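Local structure of Swi5-dependent recombination DNA repair protein 1 (Schizosaccharomyces pombe, 3VIQ) at residues Glu21-Ile24 with Thr25-Ala29; Gln46-Lys49 with Asn50-Gln53; Met63-Arg66 with Ile67-Gly71; Thr93-Met97 with Ser98-Asn102; Ser112-Glu116 with Asn117-Lys121. The protein partners Swi5 in a recombination activator that promotes Rad51-mediated strand exchange, serving DNA recombination repair and meiotic chromosome segregation, this chain being its C-terminal domain. One frame throughout, in Å; residues are numbered along the deposited sequence.

Interaction 1: residues Glu21-Ile24 with Thr25-Ala29; sequences EQLI and TAETA
The backbone N-H groups of Thr-25, Ala-26, Glu-27 and Thr-28 reach back four residues to the carbonyls of Glu-21, Gln-22, Leu-23 and Ile-24, regular alpha-helical bonding, with Thr-28 N 2.8 Å from Ile-24 O. On one flank the two threonines lay their hydroxyls against carbonyls that already take these N-H groups. Thr-25 OG1 lies 3.1 Å from Glu-21 O, and Thr-28 OG1 lies 3.0 Å from Ile-24 O. Both hydroxyls are held beside their own backbone N (chi1 -60° and -54°), a setting that turns them back toward the preceding turn. Ile-24 adds its CG2 branch, 4.0 Å from Thr-28 OG1, where the two branched side chains cross at a slant. The helix 3-35 that carries these turns lies in the predicted coiled coil and pairs with Swi5. Gln-22 and Leu-23 pack on Leu-24 of the Swi5 chain and Ala-26 on Leu-28 of that chain, while the threonines lie on another side of the helix. Glu-27 doubles back along the helix surface. Its CG sits 3.3 Å from Leu-23 O, and beyond it the extended chain sets OE2 3.9 Å from Leu-23 CG, carboxylate against aliphatic branch point. Glu-27 OE1 lies near Leu-23 O as well, and since both are acceptors this approach brings no bond and is probably mildly unfavourable. Ala-26 CB, 3.5 Å from Gln-22 O, is buried on the side that meets the Swi5 chain.

Interaction 2: residues Gln46-Lys49 with Asn50-Gln53; sequences QKWK and NAAQ
Gln-46 to Gln-53 form about two turns of helix 38-68, within the predicted coiled coil, and their contacts run from one turn to the next. Asn-50 N donates to Gln-46 O, Ala-51 N to Lys-47 O, and Ala-52 N to Trp-48 O at 2.8 Å, this last bond nearly straight at 172°. The exposed Asn-50 holds its amide beside its own backbone N (chi1 -71°), which brings CG to 3.0 Å from Gln-46 O. The bond from Asn-50 to that carbonyl comes from the backbone N-H; the amide carbon merely presses close, and Asn-50 OD1, a second acceptor 3.1 Å from Gln-46 O, adds no bond. Lys-49 and Gln-53 make a separate pair. The lysine CG lies anti to the backbone N (chi1 -157°), and bends at chi3 and chi4 carry NZ toward the end of Gln-53, 4.0 Å from Gln-53 CD. Gln-53 in turn runs extended past the lysine carbonyl, its CG 3.2 Å from Lys-49 O, and the two long side chains meet at a slant near their ends. The buried Trp-48 touches the next turn lightly, CE3 standing 4.5 Å from Ala-51 CB. The indole N-H is satisfied across the heterodimer, where NE1 bonds to the backbone O of Glu-85 of the Swi5 chain. Ala-57 of the Swi5 chain lies against Trp-48, and Ile-53 of that chain against Lys-49 and Ala-52. On the side of Gln-53, Met-111 from the loop between helix 97-103 and strand 113-114 and Trp-120 of strand 119-120 pack onto the same helix.

Interaction 3: residues Met63-Arg66 with Ile67-Gly71; sequences MAER and IRLAG
Glu-65 meets both Arg-68 and Leu-69 in the final turn of helix 38-68. Its CB leads away from the later residues, with CG anti to the backbone N (chi1 176°), but a bend at chi2 (66°) brings the chain back. CG then stands 4.1 Å from Leu-69 CD2, and the carboxylate opens onto the arginine. OE1 takes the NE proton of Arg-68 at 3.2 Å, and OE2 takes one from Arg-68 NH2 at 3.2 Å, with a weak further bond from NH2 to OE1. The grip is side-on and uses the syn side of each oxygen. It lies close to the guanidinium plane yet tilts out of the carboxylate plane, the two groups being turned 38° apart. Leu-69 CD1 lies 3.5 Å from Glu-65 OE2 and over one face of the guanidinium, toward its rim. On another side of the helix Met-63 CE touches Ile-67 CD1 at 4.1 Å, and both side chains meet Phe-95. Putting an alanine at Glu-65 would probably leave the Arg-68 guanidinium without its mate and free to swing. Leu-69 is the first residue to leave helical geometry, so the salt bridge spans the last helical turn; the positive arginine end, near the helix's C terminus, is likely to be favoured by the helix dipole as well.

Interaction 4: residues Thr93-Met97 with Ser98-Asn102; sequences TEFTM and SMFLN
The ring of Phe-95 lies across the start of helix 97-103, its CZ 3.7 Å from Phe-100 CA and its CE2 3.8 Å from Phe-100 CB. The residue before the N-cap thus meets the fourth residue of the helix's first turn, a hydrophobic staple, beside a capping box formed by Thr-96 and Met-99. Phe-95 reaches forward over the first turn with its CG anti to the backbone N (chi1 -169°). CE1 of the same ring touches Met-99 CB at 3.8 Å, and the ring also packs on Val-73 of strand 73-78 and against helix 38-68. A leucine in place of Phe-95 is likely to open a gap between Met-99, Phe-100 and that helix. Farther along, Met-97 runs beside Phe-100 in the same direction, a Met-aromatic contact with SD 4.6 Å from the ring centroid and obliquely placed; Trp-120 also touches Met-97. At the polar edge, Phe-100 N donates to Thr-96 O and Leu-101 N to Met-97 O, while Ser-98 OG bonds to Glu-115. The cap itself is loose: Met-99 N gives a weak bond to Thr-96 OG1 at 3.4 Å, and Thr-96 N answers with a weak one to Met-99 SD at 3.6 Å.

Interaction 5: residues Ser112-Glu116 with Asn117-Lys121; sequences SFDEE and NGDWK
Phe-113 drives its edge into the face of Trp-120, a T-shaped pair with the planes 80° apart and Phe-113 CD1 3.9 Å from Trp-120 CD2. Phe-113 and Trp-120 form a non-hydrogen-bonded antiparallel pair of the C-terminal hairpin, with both side chains on the same face. At the turn, Asp-114 OD1 collects several donors: the backbone N of Asn-117 at 3.1 Å, from well above the carboxylate plane, and weakly Asn-117 ND2 and Glu-116 N. The aspartate can do this because its CG stands anti to the backbone N (chi1 -178°), turned over the loop. Its own backbone takes part too, Asp-114 N donating to Asp-119 O at 2.8 Å and Asp-114 O accepting from Gly-118 N at 2.7 Å. Gly-118 and Asp-119 both face Asp-114 as a G1 beta bulge, with Gly-118 at the positive phi such bulges use. Toward the open end Lys-121 N bonds to Ser-112 O, and a water bridges Ser-112 N and Lys-121 O. Farther out, Trp-120 is fixed by the bond from its NE1 to Glu-57 OE2 and by packing on Met-97 and Leu-101. The donors around OD1 probably favour a charged Asp-114, whereas Asp-119 OD1, 4.3 Å from Asp-114 OD2, would oppose it; Lys-121 NZ, at 5.8 Å from that OD2, may soften the repulsion.

From the N terminus the five contacts come in series, each local, none enclosing or crossing another. Interaction 1 lies on helix 3-35, far from the rest, its centre about 53 Å from that of interaction 3. Interactions 2 and 3 share helix 38-68, their centres about 26 Å apart. The chain then returns through strands 73-78 and 88-93, and interaction 4 lands beside interaction 3, with Phe-95 packed against Met-63 and Ile-67. Interaction 5 closes the terminal hairpin and touches both interaction 4, where Phe-113 packs on Met-97, and interaction 2. Helix 97-103 and the hairpin are thereby fastened to helix 38-68.

Interaction 1: residues Glu21-Ile24 with Thr25-Ala29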
# COMPACT_ATOMS: atom_id res chain seq x y z
N GLU A 21 15.33 16.44 -5.59
CA GLU A 21 14.49 15.25 -5.37
C GLU A 21 15.35 13.97 -5.24
O GLU A 21 15.14 13.22 -4.29
CB GLU A 21 13.42 15.17 -6.45
CG GLU A 21 12.87 13.85 -6.76
CD GLU A 21 11.76 13.94 -7.83
OE1 GLU A 21 11.21 15.05 -8.05
OE2 GLU A 21 11.46 12.92 -8.46
N GLN A 22 16.34 13.78 -6.12
CA GLN A 22 17.24 12.62 -6.00
C GLN A 22 18.04 12.61 -4.69
O GLN A 22 18.25 11.54 -4.08
CB GLN A 22 18.21 12.51 -7.18
CG GLN A 22 17.54 12.26 -8.56
CD GLN A 22 18.57 12.31 -9.68
OE1 GLN A 22 18.71 13.31 -10.38
NE2 GLN A 22 19.31 11.25 -9.83
N LEU A 23 18.47 13.79 -4.27
CA LEU A 23 19.16 13.95 -2.99
C LEU A 23 18.32 13.49 -1.79
O LEU A 23 18.82 12.80 -0.92
CB LEU A 23 19.60 15.41 -2.78
CG LEU A 23 20.56 15.66 -1.62
CD1 LEU A 23 21.78 14.80 -1.87
CD2 LEU A 23 20.95 17.16 -1.44
N ILE A 24 17.04 13.88 -1.74
CA ILE A 24 16.15 13.40 -0.66
C ILE A 24 16.00 11.89 -0.71
O ILE A 24 16.12 11.18 0.31
CB ILE A 24 14.76 14.07 -0.72
CG1 ILE A 24 14.80 15.41 0.03
CG2 ILE A 24 13.63 13.11 -0.13
CD1 ILE A 24 13.81 16.40 -0.49
N THR A 25 15.78 11.38 -1.90
CA THR A 25 15.66 9.96 -2.08
C THR A 25 16.91 9.20 -1.59
O THR A 25 16.80 8.15 -0.95
CB THR A 25 15.35 9.65 -3.55
OG1 THR A 25 14.11 10.29 -3.89
CG2 THR A 25 15.26 8.14 -3.80
N ALA A 26 18.09 9.75 -1.87
CA ALA A 26 19.34 9.10 -1.47
C ALA A 26 19.55 9.19 0.05
O ALA A 26 20.11 8.27 0.68
CB ALA A 26 20.52 9.70 -2.22
N GLU A 27 19.06 10.28 0.65
CA GLU A 27 19.07 10.40 2.10
C GLU A 27 18.09 9.42 2.77
O GLU A 27 18.40 8.81 3.79
CB GLU A 27 18.79 11.83 2.50
CG GLU A 27 20.00 12.72 2.16
CD GLU A 27 19.68 14.22 2.15
OE1 GLU A 27 18.47 14.63 2.03
OE2 GLU A 27 20.69 14.96 2.24
N THR A 28 16.92 9.25 2.19
CA THR A 28 15.97 8.33 2.75
C THR A 28 16.50 6.90 2.64
O THR A 28 16.38 6.14 3.60
CB THR A 28 14.63 8.45 2.07
OG1 THR A 28 14.22 9.82 2.14
CG2 THR A 28 13.56 7.54 2.74
N ALA A 29 17.12 6.57 1.51
CA ALA A 29 17.68 5.24 1.31
C ALA A 29 18.69 4.93 2.39
O ALA A 29 18.69 3.81 2.91
CB ALA A 29 18.29 5.09 -0.10

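Interaction 2: residues Gln46-Lys49 with Asn50-Gln53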
# COMPACT_ATOMS: atom_id res chain seq x y z
N GLN A 46 3.74 -12.44 6.38
CA GLN A 46 3.23 -13.81 6.24
C GLN A 46 2.54 -14.29 7.50
O GLN A 46 1.53 -15.02 7.42
CB GLN A 46 4.30 -14.82 5.81
CG GLN A 46 4.86 -14.57 4.40
CD GLN A 46 3.79 -14.59 3.28
OE1 GLN A 46 3.04 -15.57 3.15
NE2 GLN A 46 3.73 -13.51 2.49
N LYS A 47 3.05 -13.86 8.66
CA LYS A 47 2.47 -14.24 9.94
C LYS A 47 1.09 -13.65 10.08
O LYS A 47 0.13 -14.38 10.34
CB LYS A 47 3.32 -13.77 11.11
CG LYS A 47 4.53 -14.64 11.37
CD LYS A 47 5.37 -14.03 12.47
CE LYS A 47 6.53 -14.90 12.84
NZ LYS A 47 6.10 -16.24 13.26
N TRP A 48 0.99 -12.34 9.87
CA TRP A 48 -0.33 -11.67 9.94
C TRP A 48 -1.29 -12.12 8.82
O TRP A 48 -2.49 -12.30 9.05
CB TRP A 48 -0.21 -10.14 9.94
CG TRP A 48 0.39 -9.62 11.20
CD1 TRP A 48 1.63 -9.06 11.34
CD2 TRP A 48 -0.19 -9.61 12.50
NE1 TRP A 48 1.85 -8.70 12.65
CE2 TRP A 48 0.75 -9.03 13.38
CE3 TRP A 48 -1.42 -10.03 13.02
CZ2 TRP A 48 0.50 -8.85 14.74
CZ3 TRP A 48 -1.66 -9.86 14.39
CH2 TRP A 48 -0.71 -9.28 15.22
N LYS A 49 -0.75 -12.36 7.63
CA LYS A 49 -1.60 -12.91 6.54
C LYS A 49 -2.17 -14.27 6.91
O LYS A 49 -3.37 -14.51 6.73
CB LYS A 49 -0.84 -13.02 5.23
CG LYS A 49 -1.71 -13.04 4.00
CD LYS A 49 -0.89 -12.80 2.74
CE LYS A 49 -0.28 -14.10 2.23
NZ LYS A 49 -1.27 -14.94 1.49
N ASN A 50 -1.33 -15.15 7.44
CA ASN A 50 -1.78 -16.45 7.92
C ASN A 50 -2.86 -16.26 8.97
O ASN A 50 -3.88 -16.97 8.95
CB ASN A 50 -0.64 -17.26 8.54
CG ASN A 50 0.36 -17.78 7.50
OD1 ASN A 50 0.22 -17.56 6.29
ND2 ASN A 50 1.39 -18.48 7.98
N ALA A 51 -2.66 -15.29 9.86
CA ALA A 51 -3.67 -15.00 10.92
C ALA A 51 -5.01 -14.54 10.33
O ALA A 51 -6.05 -15.09 10.67
CB ALA A 51 -3.16 -14.01 11.94
N ALA A 52 -4.99 -13.54 9.47
CA ALA A 52 -6.21 -13.02 8.85
C ALA A 52 -7.01 -14.09 8.10
O ALA A 52 -8.22 -14.15 8.26
CB ALA A 52 -5.89 -11.85 7.92
N GLN A 53 -6.34 -14.93 7.33
CA GLN A 53 -6.96 -16.06 6.60
C GLN A 53 -7.65 -17.10 7.50
O GLN A 53 -8.80 -17.55 7.25
CB GLN A 53 -5.91 -16.76 5.70
CG GLN A 53 -5.37 -15.85 4.57
CD GLN A 53 -4.25 -16.44 3.73
OE1 GLN A 53 -3.72 -17.50 4.04
NE2 GLN A 53 -3.86 -15.73 2.68

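Interaction 3: residues Met63-Arg66 with Ile67-Gly71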
# COMPACT_ATOMS: atom_id res chain seq x y z
N MET A 63 -21.26 -17.15 9.51
CA MET A 63 -21.88 -15.99 8.83
C MET A 63 -22.62 -16.38 7.53
O MET A 63 -23.77 -15.99 7.34
CB MET A 63 -20.84 -14.89 8.54
CG MET A 63 -21.43 -13.64 7.93
SD MET A 63 -20.24 -12.28 7.71
CE MET A 63 -21.36 -10.96 7.16
N ALA A 64 -21.95 -17.16 6.66
CA ALA A 64 -22.55 -17.68 5.42
C ALA A 64 -23.87 -18.46 5.66
O ALA A 64 -24.81 -18.36 4.86
CB ALA A 64 -21.56 -18.57 4.67
N GLU A 65 -23.90 -19.22 6.75
CA GLU A 65 -25.03 -20.03 7.14
C GLU A 65 -26.14 -19.17 7.72
O GLU A 65 -27.31 -19.42 7.42
CB GLU A 65 -24.61 -21.08 8.17
CG GLU A 65 -25.75 -21.93 8.73
CD GLU A 65 -26.40 -22.83 7.68
OE1 GLU A 65 -26.05 -22.75 6.49
OE2 GLU A 65 -27.27 -23.65 8.07
N ARG A 66 -25.80 -18.18 8.55
CA ARG A 66 -26.84 -17.30 9.06
C ARG A 66 -27.49 -16.59 7.88
O ARG A 66 -28.71 -16.61 7.75
CB ARG A 66 -26.31 -16.27 10.03
CG ARG A 66 -26.16 -16.79 11.46
CD ARG A 66 -25.63 -15.71 12.39
NE ARG A 66 -24.48 -14.98 11.81
CZ ARG A 66 -23.20 -15.18 12.13
NH1 ARG A 66 -22.85 -16.11 13.04
NH2 ARG A 66 -22.25 -14.44 11.55
N ILE A 67 -26.68 -15.98 7.03
CA ILE A 67 -27.21 -15.29 5.87
C ILE A 67 -28.16 -16.20 5.06
O ILE A 67 -29.28 -15.79 4.75
CB ILE A 67 -26.07 -14.71 5.00
CG1 ILE A 67 -25.52 -13.42 5.64
CG2 ILE A 67 -26.57 -14.43 3.57
CD1 ILE A 67 -24.31 -12.79 4.89
N ARG A 68 -27.72 -17.44 4.79
CA ARG A 68 -28.48 -18.40 3.98
C ARG A 68 -29.88 -18.67 4.60
O ARG A 68 -30.86 -18.75 3.87
CB ARG A 68 -27.69 -19.70 3.79
CG ARG A 68 -28.14 -20.53 2.58
CD ARG A 68 -27.52 -21.95 2.53
NE ARG A 68 -27.72 -22.70 3.78
CZ ARG A 68 -28.81 -23.41 4.10
NH1 ARG A 68 -29.84 -23.52 3.26
NH2 ARG A 68 -28.86 -24.03 5.27
N LEU A 69 -29.95 -18.78 5.93
CA LEU A 69 -31.21 -18.93 6.67
C LEU A 69 -31.96 -17.59 6.88
O LEU A 69 -32.67 -17.42 7.87
CB LEU A 69 -30.97 -19.58 8.03
CG LEU A 69 -30.59 -21.06 8.11
CD1 LEU A 69 -29.81 -21.53 6.88
CD2 LEU A 69 -29.79 -21.29 9.40
N ALA A 70 -31.79 -16.64 5.96
CA ALA A 70 -32.70 -15.50 5.86
C ALA A 70 -32.69 -14.91 4.45
O ALA A 70 -32.65 -13.69 4.24
CB ALA A 70 -32.40 -14.46 6.92
N GLY A 71 -32.71 -15.80 3.46
CA GLY A 71 -32.84 -15.42 2.06
C GLY A 71 -31.54 -15.40 1.30
O GLY A 71 -31.53 -15.34 0.07

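Interaction 4: residues Thr93-Met97 with Ser98-Asn102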
# COMPACT_ATOMS: atom_id res chain seq x y z
N THR A 93 -28.57 -15.27 -4.20
CA THR A 93 -27.32 -16.05 -4.40
C THR A 93 -26.63 -16.23 -3.07
O THR A 93 -26.92 -15.51 -2.10
CB THR A 93 -26.33 -15.37 -5.37
OG1 THR A 93 -26.95 -15.20 -6.64
CG2 THR A 93 -25.08 -16.20 -5.57
N GLU A 94 -25.71 -17.19 -3.01
CA GLU A 94 -25.00 -17.49 -1.78
C GLU A 94 -23.93 -16.44 -1.43
O GLU A 94 -23.33 -15.80 -2.31
CB GLU A 94 -24.37 -18.89 -1.83
CG GLU A 94 -23.39 -19.11 -2.99
CD GLU A 94 -22.45 -20.30 -2.77
OE1 GLU A 94 -22.82 -21.25 -2.05
OE2 GLU A 94 -21.33 -20.27 -3.33
N PHE A 95 -23.73 -16.28 -0.13
CA PHE A 95 -22.68 -15.46 0.42
C PHE A 95 -21.32 -16.14 0.22
O PHE A 95 -21.10 -17.25 0.69
CB PHE A 95 -22.95 -15.25 1.90
CG PHE A 95 -22.11 -14.22 2.53
CD1 PHE A 95 -22.25 -12.88 2.17
CD2 PHE A 95 -21.22 -14.56 3.54
CE1 PHE A 95 -21.50 -11.91 2.78
CE2 PHE A 95 -20.45 -13.59 4.15
CZ PHE A 95 -20.59 -12.25 3.78
N THR A 96 -20.43 -15.48 -0.51
CA THR A 96 -19.12 -16.04 -0.82
C THR A 96 -18.03 -15.42 0.08
O THR A 96 -18.26 -14.40 0.76
CB THR A 96 -18.79 -15.82 -2.31
OG1 THR A 96 -18.71 -14.41 -2.57
CG2 THR A 96 -19.86 -16.45 -3.23
N MET A 97 -16.87 -16.05 0.11
CA MET A 97 -15.73 -15.54 0.88
C MET A 97 -15.37 -14.14 0.38
O MET A 97 -14.96 -13.30 1.16
CB MET A 97 -14.50 -16.47 0.81
CG MET A 97 -13.25 -15.97 1.59
SD MET A 97 -13.50 -15.57 3.35
CE MET A 97 -13.32 -17.18 4.09
N SER A 98 -15.56 -13.91 -0.91
CA SER A 98 -15.13 -12.67 -1.53
C SER A 98 -16.03 -11.51 -1.15
O SER A 98 -15.58 -10.39 -1.01
CB SER A 98 -15.07 -12.85 -3.05
OG SER A 98 -14.24 -13.96 -3.36
N MET A 99 -17.32 -11.79 -0.99
CA MET A 99 -18.26 -10.80 -0.45
C MET A 99 -17.88 -10.51 1.00
O MET A 99 -17.91 -9.36 1.45
CB MET A 99 -19.69 -11.31 -0.52
CG MET A 99 -20.26 -11.39 -1.93
SD MET A 99 -21.71 -12.46 -1.92
CE MET A 99 -22.09 -12.64 -3.68
N PHE A 100 -17.54 -11.57 1.71
CA PHE A 100 -17.07 -11.44 3.08
C PHE A 100 -15.86 -10.55 3.13
O PHE A 100 -15.84 -9.58 3.87
CB PHE A 100 -16.75 -12.81 3.68
CG PHE A 100 -16.12 -12.72 5.01
CD1 PHE A 100 -16.91 -12.62 6.14
CD2 PHE A 100 -14.73 -12.70 5.14
CE1 PHE A 100 -16.34 -12.53 7.38
CE2 PHE A 100 -14.17 -12.60 6.36
CZ PHE A 100 -14.96 -12.51 7.50
N LEU A 101 -14.85 -10.84 2.33
CA LEU A 101 -13.60 -10.02 2.40
C LEU A 101 -13.86 -8.56 2.00
O LEU A 101 -13.39 -7.64 2.66
CB LEU A 101 -12.50 -10.61 1.52
CG LEU A 101 -11.88 -11.95 1.91
CD1 LEU A 101 -11.05 -12.46 0.69
CD2 LEU A 101 -11.07 -11.89 3.19
N ASN A 102 -14.65 -8.36 0.96
CA ASN A 102 -15.12 -7.02 0.58
C ASN A 102 -15.87 -6.31 1.74
O ASN A 102 -15.66 -5.14 2.04
CB ASN A 102 -16.03 -7.13 -0.65
CG ASN A 102 -16.42 -5.78 -1.22
OD1 ASN A 102 -15.62 -4.84 -1.22
ND2 ASN A 102 -17.63 -5.68 -1.75

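Interaction 5: residues Ser112-Glu116 with Asn117-Lys121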
# COMPACT_ATOMS: atom_id res chain seq x y z
N SER A 112 -6.75 -12.72 -1.08
CA SER A 112 -7.85 -13.16 -1.92
C SER A 112 -8.05 -14.65 -1.85
O SER A 112 -7.09 -15.40 -1.63
CB SER A 112 -7.61 -12.78 -3.39
OG SER A 112 -7.96 -11.44 -3.58
N PHE A 113 -9.31 -15.05 -2.04
CA PHE A 113 -9.71 -16.44 -2.09
C PHE A 113 -9.90 -16.83 -3.56
O PHE A 113 -10.50 -16.09 -4.34
CB PHE A 113 -11.02 -16.67 -1.31
CG PHE A 113 -11.28 -18.12 -0.95
CD1 PHE A 113 -10.47 -18.78 -0.04
CD2 PHE A 113 -12.35 -18.82 -1.52
CE1 PHE A 113 -10.72 -20.12 0.31
CE2 PHE A 113 -12.60 -20.16 -1.18
CZ PHE A 113 -11.79 -20.80 -0.27
N ASP A 114 -9.35 -17.98 -3.92
CA ASP A 114 -9.60 -18.58 -5.22
C ASP A 114 -10.95 -19.30 -5.14
O ASP A 114 -11.05 -20.46 -4.72
CB ASP A 114 -8.48 -19.55 -5.57
CG ASP A 114 -8.64 -20.17 -6.93
OD1 ASP A 114 -9.75 -20.13 -7.50
OD2 ASP A 114 -7.63 -20.71 -7.41
N GLU A 115 -11.99 -18.59 -5.53
CA GLU A 115 -13.35 -19.06 -5.36
C GLU A 115 -13.61 -20.39 -6.09
O GLU A 115 -14.44 -21.18 -5.65
CB GLU A 115 -14.34 -17.97 -5.79
CG GLU A 115 -15.65 -17.99 -5.02
CD GLU A 115 -15.52 -17.52 -3.59
OE1 GLU A 115 -15.29 -16.31 -3.37
OE2 GLU A 115 -15.69 -18.36 -2.67
N GLU A 116 -12.88 -20.65 -7.18
CA GLU A 116 -12.99 -21.93 -7.91
C GLU A 116 -12.30 -23.08 -7.19
O GLU A 116 -12.93 -24.07 -6.83
CB GLU A 116 -12.42 -21.82 -9.34
CG GLU A 116 -13.42 -21.36 -10.39
CD GLU A 116 -14.53 -22.37 -10.64
OE1 GLU A 116 -14.24 -23.58 -10.82
OE2 GLU A 116 -15.71 -21.95 -10.66
N ASN A 117 -10.99 -22.93 -6.97
CA ASN A 117 -10.19 -23.99 -6.33
C ASN A 117 -10.43 -24.13 -4.82
O ASN A 117 -9.98 -25.10 -4.21
CB ASN A 117 -8.70 -23.80 -6.62
CG ASN A 117 -8.38 -23.88 -8.10
OD1 ASN A 117 -7.74 -24.83 -8.56
ND2 ASN A 117 -8.82 -22.88 -8.87
N GLY A 118 -11.11 -23.14 -4.22
CA GLY A 118 -11.57 -23.24 -2.84
C GLY A 118 -10.48 -23.15 -1.80
O GLY A 118 -10.51 -23.85 -0.80
N ASP A 119 -9.51 -22.27 -2.05
CA ASP A 119 -8.39 -22.03 -1.13
C ASP A 119 -7.82 -20.62 -1.37
O ASP A 119 -8.20 -19.93 -2.32
CB ASP A 119 -7.30 -23.11 -1.27
CG ASP A 119 -7.02 -23.49 -2.73
OD1 ASP A 119 -7.05 -22.61 -3.61
OD2 ASP A 119 -6.77 -24.68 -3.01
N TRP A 120 -6.90 -20.20 -0.50
CA TRP A 120 -6.34 -18.85 -0.54
C TRP A 120 -5.23 -18.71 -1.56
O TRP A 120 -4.50 -19.66 -1.81
CB TRP A 120 -5.76 -18.50 0.83
CG TRP A 120 -6.80 -18.44 1.92
CD1 TRP A 120 -7.15 -19.44 2.79
CD2 TRP A 120 -7.62 -17.32 2.23
NE1 TRP A 120 -8.14 -19.00 3.63
CE2 TRP A 120 -8.45 -17.70 3.31
CE3 TRP A 120 -7.73 -16.03 1.71
CZ2 TRP A 120 -9.37 -16.84 3.89
CZ3 TRP A 120 -8.65 -15.16 2.30
CH2 TRP A 120 -9.46 -15.57 3.37
N LYS A 121 -5.07 -17.52 -2.14
CA LYS A 121 -4.02 -17.28 -3.14
C LYS A 121 -2.69 -16.85 -2.52
O LYS A 121 -2.65 -16.29 -1.42
CB LYS A 121 -4.45 -16.20 -4.13
CG LYS A 121 -5.64 -16.55 -4.99
CD LYS A 121 -5.83 -15.48 -6.06
CE LYS A 121 -7.13 -15.64 -6.81
NZ LYS A 121 -7.09 -14.97 -8.16
O HOH W 1 -4.67 -14.55 0.07